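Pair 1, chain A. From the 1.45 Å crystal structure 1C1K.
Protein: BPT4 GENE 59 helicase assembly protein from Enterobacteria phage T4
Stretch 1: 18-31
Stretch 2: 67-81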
# COMPACT_ATOMS: atom_id res chain seq x y z
N SER A 18 -19.21 -13.80 -2.33
CA SER A 18 -18.74 -12.93 -1.26
C SER A 18 -17.27 -12.59 -1.47
O SER A 18 -16.84 -11.47 -1.15
CB SER A 18 -18.94 -13.61 0.11
OG SER A 18 -20.33 -13.76 0.38
N VAL A 19 -16.50 -13.54 -2.00
CA VAL A 19 -15.08 -13.29 -2.26
C VAL A 19 -15.01 -12.22 -3.36
O VAL A 19 -14.19 -11.30 -3.30
CB VAL A 19 -14.35 -14.57 -2.74
CG1 VAL A 19 -12.94 -14.24 -3.21
CG2 VAL A 19 -14.29 -15.57 -1.60
N TYR A 20 -15.89 -12.33 -4.35
CA TYR A 20 -15.91 -11.35 -5.43
C TYR A 20 -16.24 -9.96 -4.87
O TYR A 20 -15.63 -8.98 -5.27
CB TYR A 20 -16.95 -11.73 -6.49
CG TYR A 20 -17.31 -10.58 -7.42
CD1 TYR A 20 -16.48 -10.23 -8.48
CD2 TYR A 20 -18.49 -9.85 -7.22
CE1 TYR A 20 -16.82 -9.18 -9.34
CE2 TYR A 20 -18.83 -8.81 -8.07
CZ TYR A 20 -18.00 -8.48 -9.12
OH TYR A 20 -18.35 -7.46 -9.98
N LYS A 21 -17.22 -9.90 -3.97
CA LYS A 21 -17.62 -8.63 -3.36
C LYS A 21 -16.46 -8.02 -2.58
O LYS A 21 -16.24 -6.80 -2.62
CB LYS A 21 -18.80 -8.85 -2.41
CG LYS A 21 -20.10 -9.17 -3.13
CD LYS A 21 -21.27 -9.20 -2.16
CE LYS A 21 -22.56 -9.55 -2.88
NZ LYS A 21 -23.62 -10.00 -1.93
N LEU A 22 -15.72 -8.86 -1.86
CA LEU A 22 -14.57 -8.38 -1.09
C LEU A 22 -13.52 -7.79 -2.04
O LEU A 22 -12.99 -6.71 -1.80
CB LEU A 22 -13.96 -9.53 -0.28
CG LEU A 22 -12.74 -9.16 0.57
CD1 LEU A 22 -13.17 -8.32 1.77
CD2 LEU A 22 -12.04 -10.44 1.04
N TYR A 23 -13.23 -8.50 -3.12
CA TYR A 23 -12.26 -8.03 -4.10
C TYR A 23 -12.69 -6.68 -4.67
O TYR A 23 -11.89 -5.74 -4.74
CB TYR A 23 -12.10 -9.04 -5.24
CG TYR A 23 -11.55 -8.43 -6.51
CD1 TYR A 23 -10.24 -7.95 -6.56
CD2 TYR A 23 -12.34 -8.32 -7.65
CE1 TYR A 23 -9.73 -7.38 -7.73
CE2 TYR A 23 -11.84 -7.75 -8.82
CZ TYR A 23 -10.54 -7.28 -8.85
OH TYR A 23 -10.05 -6.71 -10.01
N LEU A 24 -13.95 -6.59 -5.10
CA LEU A 24 -14.47 -5.37 -5.69
C LEU A 24 -14.42 -4.18 -4.74
O LEU A 24 -14.07 -3.07 -5.15
CB LEU A 24 -15.91 -5.57 -6.18
CG LEU A 24 -16.37 -4.55 -7.24
CD1 LEU A 24 -15.51 -4.68 -8.49
CD2 LEU A 24 -17.83 -4.80 -7.60
N MET A 25 -14.77 -4.40 -3.48
CA MET A 25 -14.74 -3.31 -2.52
C MET A 25 -13.30 -2.84 -2.28
O MET A 25 -13.06 -1.65 -2.18
CB MET A 25 -15.40 -3.73 -1.20
CG MET A 25 -14.58 -4.64 -0.31
SD MET A 25 -15.38 -4.85 1.31
CE MET A 25 -16.15 -3.27 1.50
N ILE A 26 -12.35 -3.77 -2.21
CA ILE A 26 -10.96 -3.39 -2.00
C ILE A 26 -10.40 -2.72 -3.25
O ILE A 26 -9.62 -1.77 -3.17
CB ILE A 26 -10.10 -4.61 -1.59
CG1 ILE A 26 -10.55 -5.11 -0.22
CG2 ILE A 26 -8.60 -4.23 -1.55
CD1 ILE A 26 -9.98 -6.46 0.19
N LYS A 27 -10.82 -3.20 -4.42
CA LYS A 27 -10.37 -2.63 -5.68
C LYS A 27 -10.82 -1.17 -5.77
O LYS A 27 -10.04 -0.28 -6.12
CB LYS A 27 -10.94 -3.41 -6.86
CG LYS A 27 -10.47 -2.93 -8.22
CD LYS A 27 -11.31 -3.53 -9.33
CE LYS A 27 -10.74 -3.20 -10.70
NZ LYS A 27 -11.81 -3.25 -11.73
N GLN A 28 -12.08 -0.92 -5.45
CA GLN A 28 -12.62 0.43 -5.52
C GLN A 28 -11.97 1.31 -4.46
O GLN A 28 -11.71 2.49 -4.69
CB GLN A 28 -14.14 0.39 -5.36
CG GLN A 28 -14.82 -0.23 -6.57
CD GLN A 28 -16.29 -0.52 -6.33
OE1 GLN A 28 -16.92 -1.27 -7.09
NE2 GLN A 28 -16.85 0.07 -5.29
N HIS A 29 -11.67 0.73 -3.31
CA HIS A 29 -11.03 1.48 -2.24
C HIS A 29 -9.65 1.94 -2.70
O HIS A 29 -9.28 3.10 -2.53
CB HIS A 29 -10.89 0.59 -0.99
CG HIS A 29 -10.14 1.25 0.12
ND1 HIS A 29 -10.77 1.86 1.18
CD2 HIS A 29 -8.81 1.40 0.33
CE1 HIS A 29 -9.86 2.36 2.00
NE2 HIS A 29 -8.66 2.09 1.51
N MET A 30 -8.90 1.03 -3.31
CA MET A 30 -7.55 1.34 -3.78
C MET A 30 -7.54 2.32 -4.96
O MET A 30 -6.48 2.86 -5.30
CB MET A 30 -6.82 0.05 -4.14
CG MET A 30 -6.45 -0.80 -2.91
SD MET A 30 -5.55 0.11 -1.61
CE MET A 30 -4.25 0.84 -2.59
N ASN A 31 -8.71 2.55 -5.55
CA ASN A 31 -8.86 3.49 -6.67
C ASN A 31 -9.44 4.80 -6.16
O ASN A 31 -9.70 5.72 -6.95
CB ASN A 31 -9.81 2.92 -7.73
CG ASN A 31 -9.12 1.96 -8.67
OD1 ASN A 31 -9.77 1.10 -9.27
ND2 ASN A 31 -7.81 2.10 -8.82
N LYS A 67 -9.45 -18.20 4.34
CA LYS A 67 -10.28 -17.54 5.33
C LYS A 67 -10.37 -16.07 4.93
O LYS A 67 -9.57 -15.59 4.13
CB LYS A 67 -9.64 -17.63 6.72
CG LYS A 67 -9.24 -19.02 7.15
CD LYS A 67 -8.32 -18.96 8.37
CE LYS A 67 -8.51 -20.17 9.26
NZ LYS A 67 -9.85 -20.17 9.92
N LEU A 68 -11.36 -15.37 5.48
CA LEU A 68 -11.57 -13.97 5.16
C LEU A 68 -10.30 -13.12 5.31
O LEU A 68 -9.99 -12.31 4.43
CB LEU A 68 -12.68 -13.39 6.04
CG LEU A 68 -12.97 -11.89 5.90
CD1 LEU A 68 -13.28 -11.55 4.45
CD2 LEU A 68 -14.15 -11.51 6.80
N LYS A 69 -9.58 -13.29 6.41
CA LYS A 69 -8.36 -12.51 6.63
C LYS A 69 -7.33 -12.77 5.53
O LYS A 69 -6.66 -11.84 5.05
CB LYS A 69 -7.76 -12.84 8.01
CG LYS A 69 -7.34 -14.29 8.18
CD LYS A 69 -6.79 -14.54 9.58
CE LYS A 69 -5.93 -15.80 9.61
NZ LYS A 69 -5.52 -16.16 11.00
N GLU A 70 -7.21 -14.03 5.11
CA GLU A 70 -6.26 -14.38 4.05
C GLU A 70 -6.73 -13.77 2.71
O GLU A 70 -5.92 -13.25 1.93
CB GLU A 70 -6.15 -15.90 3.94
CG GLU A 70 -5.62 -16.56 5.21
CD GLU A 70 -5.64 -18.08 5.16
OE1 GLU A 70 -6.71 -18.67 4.86
OE2 GLU A 70 -4.59 -18.70 5.43
N LEU A 71 -8.03 -13.85 2.45
CA LEU A 71 -8.59 -13.30 1.22
C LEU A 71 -8.32 -11.79 1.16
O LEU A 71 -7.91 -11.27 0.14
CB LEU A 71 -10.09 -13.57 1.15
CG LEU A 71 -10.49 -15.04 0.97
CD1 LEU A 71 -11.96 -15.24 1.34
CD2 LEU A 71 -10.24 -15.47 -0.47
N ALA A 72 -8.56 -11.11 2.28
CA ALA A 72 -8.32 -9.67 2.34
C ALA A 72 -6.86 -9.34 2.01
O ALA A 72 -6.58 -8.43 1.23
CB ALA A 72 -8.66 -9.14 3.73
N LEU A 73 -5.94 -10.10 2.61
CA LEU A 73 -4.51 -9.89 2.38
C LEU A 73 -4.12 -10.16 0.93
O LEU A 73 -3.29 -9.44 0.37
CB LEU A 73 -3.69 -10.79 3.32
CG LEU A 73 -3.71 -10.38 4.80
CD1 LEU A 73 -2.80 -11.30 5.60
CD2 LEU A 73 -3.26 -8.95 4.94
N ILE A 74 -4.70 -11.20 0.34
CA ILE A 74 -4.42 -11.53 -1.05
C ILE A 74 -4.80 -10.32 -1.92
O ILE A 74 -4.02 -9.87 -2.76
CB ILE A 74 -5.25 -12.75 -1.52
CG1 ILE A 74 -4.65 -14.05 -0.97
CG2 ILE A 74 -5.29 -12.82 -3.05
CD1 ILE A 74 -5.62 -15.24 -1.02
N PHE A 75 -6.00 -9.79 -1.72
CA PHE A 75 -6.44 -8.65 -2.52
C PHE A 75 -5.69 -7.37 -2.21
O PHE A 75 -5.32 -6.65 -3.14
CB PHE A 75 -7.95 -8.46 -2.38
CG PHE A 75 -8.75 -9.62 -2.91
CD1 PHE A 75 -9.87 -10.08 -2.22
CD2 PHE A 75 -8.36 -10.28 -4.07
CE1 PHE A 75 -10.59 -11.19 -2.68
CE2 PHE A 75 -9.07 -11.38 -4.55
CZ PHE A 75 -10.19 -11.84 -3.85
N ILE A 76 -5.46 -7.08 -0.93
CA ILE A 76 -4.76 -5.86 -0.55
C ILE A 76 -3.32 -5.87 -1.09
O ILE A 76 -2.90 -4.93 -1.77
CB ILE A 76 -4.72 -5.68 0.99
CG1 ILE A 76 -6.13 -5.41 1.51
CG2 ILE A 76 -3.81 -4.51 1.36
CD1 ILE A 76 -6.26 -5.58 3.02
N SER A 77 -2.57 -6.93 -0.79
CA SER A 77 -1.19 -7.01 -1.26
C SER A 77 -1.09 -6.80 -2.76
O SER A 77 -0.25 -6.03 -3.24
CB SER A 77 -0.56 -8.35 -0.87
OG SER A 77 -1.16 -9.42 -1.58
N ASN A 78 -1.95 -7.47 -3.52
CA ASN A 78 -1.94 -7.35 -4.98
C ASN A 78 -2.35 -5.98 -5.49
O ASN A 78 -1.67 -5.39 -6.33
CB ASN A 78 -2.86 -8.40 -5.61
CG ASN A 78 -2.18 -9.72 -5.82
OD1 ASN A 78 -1.51 -9.94 -6.84
ND2 ASN A 78 -2.33 -10.62 -4.85
N LEU A 79 -3.46 -5.45 -4.98
CA LEU A 79 -3.93 -4.15 -5.44
C LEU A 79 -3.04 -2.99 -5.04
O LEU A 79 -3.10 -1.92 -5.64
CB LEU A 79 -5.37 -3.93 -4.97
CG LEU A 79 -6.36 -4.81 -5.73
CD1 LEU A 79 -7.67 -4.88 -4.97
CD2 LEU A 79 -6.59 -4.24 -7.13
N VAL A 80 -2.21 -3.18 -4.02
CA VAL A 80 -1.32 -2.11 -3.59
C VAL A 80 0.02 -2.17 -4.32
O VAL A 80 0.42 -1.21 -4.98
CB VAL A 80 -1.02 -2.17 -2.08
CG1 VAL A 80 0.14 -1.23 -1.74
CG2 VAL A 80 -2.25 -1.78 -1.29
N ALA A 81 0.70 -3.31 -4.20
CA ALA A 81 2.03 -3.49 -4.77
C ALA A 81 2.16 -4.24 -6.10
O ALA A 81 3.22 -4.20 -6.71
CB ALA A 81 2.93 -4.15 -3.74

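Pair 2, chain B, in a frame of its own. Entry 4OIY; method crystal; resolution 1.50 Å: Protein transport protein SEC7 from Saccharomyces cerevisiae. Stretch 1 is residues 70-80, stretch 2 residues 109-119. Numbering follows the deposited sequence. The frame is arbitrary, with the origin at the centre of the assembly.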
# COMPACT_ATOMS: atom_id res chain seq x y z
N ASN B 70 -7.51 -2.85 13.79
CA ASN B 70 -7.27 -2.27 12.48
C ASN B 70 -5.91 -2.70 11.95
O ASN B 70 -5.75 -2.95 10.76
CB ASN B 70 -7.35 -0.75 12.53
CG ASN B 70 -8.75 -0.25 12.80
OD1 ASN B 70 -9.39 0.35 11.93
ND2 ASN B 70 -9.23 -0.49 14.01
N ILE B 71 -4.93 -2.81 12.85
CA ILE B 71 -3.61 -3.30 12.47
C ILE B 71 -3.74 -4.72 11.92
O ILE B 71 -3.12 -5.06 10.90
CB ILE B 71 -2.60 -3.21 13.64
CG1 ILE B 71 -2.29 -1.75 13.97
CG2 ILE B 71 -1.31 -3.95 13.30
CD1 ILE B 71 -1.50 -1.53 15.24
N ALA B 72 -4.54 -5.55 12.57
CA ALA B 72 -4.77 -6.93 12.13
C ALA B 72 -5.42 -6.97 10.74
O ALA B 72 -5.02 -7.79 9.89
CB ALA B 72 -5.61 -7.68 13.15
N ILE B 73 -6.38 -6.09 10.50
CA ILE B 73 -7.03 -5.99 9.19
C ILE B 73 -6.01 -5.56 8.14
O ILE B 73 -6.00 -6.09 7.03
CB ILE B 73 -8.23 -4.99 9.21
CG1 ILE B 73 -9.35 -5.53 10.10
CG2 ILE B 73 -8.77 -4.75 7.80
CD1 ILE B 73 -10.34 -4.47 10.55
N MET B 74 -5.17 -4.59 8.48
CA MET B 74 -4.14 -4.14 7.55
C MET B 74 -3.16 -5.26 7.22
O MET B 74 -2.76 -5.42 6.08
CB MET B 74 -3.40 -2.92 8.11
CG MET B 74 -2.40 -2.30 7.15
SD MET B 74 -0.75 -3.01 7.28
CE MET B 74 -0.20 -2.09 8.71
N HIS B 75 -2.78 -6.06 8.22
CA HIS B 75 -1.89 -7.18 7.95
C HIS B 75 -2.54 -8.18 7.00
O HIS B 75 -1.89 -8.67 6.05
CB HIS B 75 -1.44 -7.83 9.25
CG HIS B 75 -0.48 -6.98 10.03
ND1 HIS B 75 -0.14 -7.25 11.34
CD2 HIS B 75 0.19 -5.86 9.70
CE1 HIS B 75 0.72 -6.34 11.77
NE2 HIS B 75 0.94 -5.49 10.78
N ALA B 76 -3.82 -8.46 7.23
CA ALA B 76 -4.58 -9.34 6.33
C ALA B 76 -4.67 -8.75 4.92
O ALA B 76 -4.61 -9.47 3.94
CB ALA B 76 -5.97 -9.60 6.87
N PHE B 77 -4.83 -7.44 4.83
CA PHE B 77 -4.93 -6.75 3.55
C PHE B 77 -3.64 -6.98 2.74
O PHE B 77 -3.70 -7.39 1.59
CB PHE B 77 -5.18 -5.26 3.84
CG PHE B 77 -5.32 -4.37 2.63
CD1 PHE B 77 -6.56 -4.17 2.05
CD2 PHE B 77 -4.22 -3.67 2.15
CE1 PHE B 77 -6.70 -3.31 0.97
CE2 PHE B 77 -4.35 -2.82 1.06
CZ PHE B 77 -5.60 -2.64 0.48
N VAL B 78 -2.49 -6.75 3.37
CA VAL B 78 -1.20 -6.98 2.72
C VAL B 78 -1.06 -8.46 2.35
O VAL B 78 -0.54 -8.78 1.29
CB VAL B 78 0.00 -6.51 3.57
CG1 VAL B 78 1.30 -6.69 2.80
CG2 VAL B 78 -0.16 -5.05 3.98
N ASP B 79 -1.54 -9.35 3.22
CA ASP B 79 -1.43 -10.79 2.97
C ASP B 79 -2.19 -11.26 1.73
O ASP B 79 -1.89 -12.34 1.21
CB ASP B 79 -1.94 -11.60 4.17
CG ASP B 79 -0.95 -11.68 5.31
OD1 ASP B 79 0.23 -11.29 5.14
OD2 ASP B 79 -1.36 -12.15 6.40
N GLU B 80 -3.18 -10.49 1.28
CA GLU B 80 -3.94 -10.83 0.07
C GLU B 80 -3.18 -10.57 -1.23
O GLU B 80 -3.56 -11.09 -2.28
CB GLU B 80 -5.27 -10.07 0.05
CG GLU B 80 -6.22 -10.53 1.14
CD GLU B 80 -6.66 -11.96 0.95
OE1 GLU B 80 -7.14 -12.28 -0.15
OE2 GLU B 80 -6.50 -12.77 1.89
N ASP B 109 4.99 3.64 8.61
CA ASP B 109 5.98 2.62 8.92
C ASP B 109 5.35 1.24 9.10
O ASP B 109 5.94 0.23 8.71
CB ASP B 109 6.78 3.00 10.18
CG ASP B 109 7.69 4.23 9.98
OD1 ASP B 109 7.95 4.66 8.83
OD2 ASP B 109 8.14 4.80 11.00
N ARG B 110 4.16 1.18 9.70
CA ARG B 110 3.43 -0.09 9.85
C ARG B 110 3.12 -0.71 8.48
O ARG B 110 3.36 -1.91 8.27
CB ARG B 110 2.15 0.11 10.66
CG ARG B 110 2.36 0.46 12.12
CD ARG B 110 1.13 0.11 12.96
NE ARG B 110 -0.00 1.01 12.77
CZ ARG B 110 -0.15 2.18 13.39
NH1 ARG B 110 -1.21 2.92 13.16
NH2 ARG B 110 0.78 2.61 14.24
N PHE B 111 2.58 0.09 7.57
CA PHE B 111 2.30 -0.38 6.20
C PHE B 111 3.56 -0.88 5.52
O PHE B 111 3.57 -1.97 4.92
CB PHE B 111 1.70 0.72 5.34
CG PHE B 111 0.27 1.05 5.64
CD1 PHE B 111 -0.75 0.34 5.05
CD2 PHE B 111 -0.04 2.10 6.49
CE1 PHE B 111 -2.07 0.66 5.30
CE2 PHE B 111 -1.36 2.43 6.74
CZ PHE B 111 -2.38 1.70 6.16
N MET B 112 4.63 -0.09 5.57
CA MET B 112 5.81 -0.37 4.77
C MET B 112 6.59 -1.53 5.34
O MET B 112 7.20 -2.29 4.57
CB MET B 112 6.65 0.89 4.59
CG MET B 112 5.86 2.05 3.96
SD MET B 112 4.82 1.59 2.54
CE MET B 112 6.13 1.01 1.50
N LEU B 113 6.57 -1.72 6.66
CA LEU B 113 7.22 -2.89 7.25
C LEU B 113 6.49 -4.17 6.87
O LEU B 113 7.13 -5.17 6.52
CB LEU B 113 7.36 -2.79 8.77
CG LEU B 113 8.04 -3.99 9.44
CD1 LEU B 113 9.44 -4.23 8.89
CD2 LEU B 113 8.05 -3.79 10.95
N LYS B 114 5.16 -4.16 6.90
CA LYS B 114 4.39 -5.33 6.51
C LYS B 114 4.55 -5.62 5.02
O LYS B 114 4.69 -6.78 4.62
CB LYS B 114 2.91 -5.16 6.85
CG LYS B 114 2.05 -6.35 6.50
CD LYS B 114 2.40 -7.62 7.27
CE LYS B 114 1.48 -8.76 6.83
NZ LYS B 114 1.85 -10.08 7.39
N PHE B 115 4.53 -4.58 4.19
CA PHE B 115 4.83 -4.73 2.77
C PHE B 115 6.18 -5.41 2.57
O PHE B 115 6.29 -6.38 1.82
CB PHE B 115 4.82 -3.38 2.06
CG PHE B 115 5.42 -3.43 0.68
CD1 PHE B 115 4.66 -3.88 -0.38
CD2 PHE B 115 6.74 -3.08 0.47
CE1 PHE B 115 5.20 -3.97 -1.64
CE2 PHE B 115 7.29 -3.17 -0.80
CZ PHE B 115 6.52 -3.62 -1.85
N ALA B 116 7.21 -4.91 3.25
CA ALA B 116 8.56 -5.44 3.10
C ALA B 116 8.61 -6.91 3.51
O ALA B 116 9.23 -7.72 2.83
CB ALA B 116 9.55 -4.63 3.94
N GLU B 117 7.96 -7.24 4.61
CA GLU B 117 7.94 -8.63 5.08
C GLU B 117 7.27 -9.55 4.08
O GLU B 117 7.78 -10.64 3.80
CB GLU B 117 7.27 -8.71 6.46
CG GLU B 117 8.15 -8.13 7.56
CD GLU B 117 7.42 -7.88 8.86
OE1 GLU B 117 6.18 -8.05 8.90
OE2 GLU B 117 8.08 -7.49 9.84
N ARG B 118 6.15 -9.11 3.51
CA ARG B 118 5.42 -9.90 2.52
C ARG B 118 6.26 -10.04 1.27
O ARG B 118 6.37 -11.13 0.70
CB ARG B 118 4.08 -9.24 2.19
CG ARG B 118 3.22 -9.92 1.13
CD ARG B 118 2.62 -11.20 1.66
NE ARG B 118 1.70 -11.82 0.70
CZ ARG B 118 1.20 -13.05 0.84
NH1 ARG B 118 1.51 -13.79 1.90
NH2 ARG B 118 0.38 -13.53 -0.09
N PHE B 119 6.87 -8.95 0.83
CA PHE B 119 7.68 -9.00 -0.38
C PHE B 119 8.83 -10.00 -0.24
O PHE B 119 9.07 -10.81 -1.15
CB PHE B 119 8.24 -7.63 -0.78
CG PHE B 119 9.04 -7.68 -2.05
CD1 PHE B 119 8.40 -7.61 -3.28
CD2 PHE B 119 10.41 -7.90 -2.02
CE1 PHE B 119 9.12 -7.71 -4.45
CE2 PHE B 119 11.13 -8.00 -3.19
CZ PHE B 119 10.49 -7.89 -4.41
O HOH W 1 3.65 -3.67 10.49

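What backbone arrangement do the two pairs share? In each, two helices run in roughly the same direction, crossing at -33° in pair 1 and -37° in pair 2, with axes 9.7 and 9.8 Å apart at their closest. Fourteen central residues superpose with an RMSD of 0.4 Å. The buried areas are also similar, 635 and 578 Å², yet pair 1 has no hydrogen bond between its stretches, whereas pair 2 adds a salt bridge to its apolar contacts.

How is the central position of the second helix filled? Phe A75 matches Lys B114, and each is a knob among four residues of the first helix. The Phe A75 ring receives Tyr A23 CB over one face, 3.6 Å from its centroid, while Ile A26 CD1 and Leu A22 CD2 lie at its edge. Lys B114 replaces the flat ring with a long aliphatic chain: its CG lies 3.6 Å from Val B78 CB, and its CD lies 3.7 Å from His B75 CD2. The chain thus packs as a hydrocarbon while its NZ reaches Asp B79 OD1 at 3.0 Å, a hydrogen-bonded salt bridge. At the position of Asp B79, pair 1 has Lys A27, whose end leads away from the partner helix.

What do the inward positions of the first helix do? Leu A22 and Met B74 match, both pointing toward the other helix. Leu A22 is a knob among Leu A68, Leu A71, Ala A72 and Phe A75. Met B74 meets a larger neighbour, since Phe B111 stands where Ala A72 does: Met B74 CG is 3.5 Å from Phe B111 CE1, and its CE lies over one face of that ring. One turn further along the first helix, Ile A26 matches Val B78. Ile A26 CG2 packs 3.6 Å from Leu A79 CD1, and the smaller Val B78 places CG1 3.8 Å from Arg B118 CB.

How do the remaining inward positions of the second helix compare? Leu A71 corresponds to Arg B110. Leu A71 CD1 touches Val A19 CG2 at 3.8 Å; Arg B110 instead offers a guanidinium face to Ile B71 CD1, so an isoleucine packs against a charged group. Leu A79 corresponds to Arg B118. The leucine is a knob among Tyr A23, Ile A26, Lys A27 and Met A30, with its CD1 3.6 Å from the backbone atom Lys A27 CA, whereas Arg B118 uses its aliphatic part against Val B78 and carries its guanidinium onward, with the backbone oxygen of Asp B79 over one face.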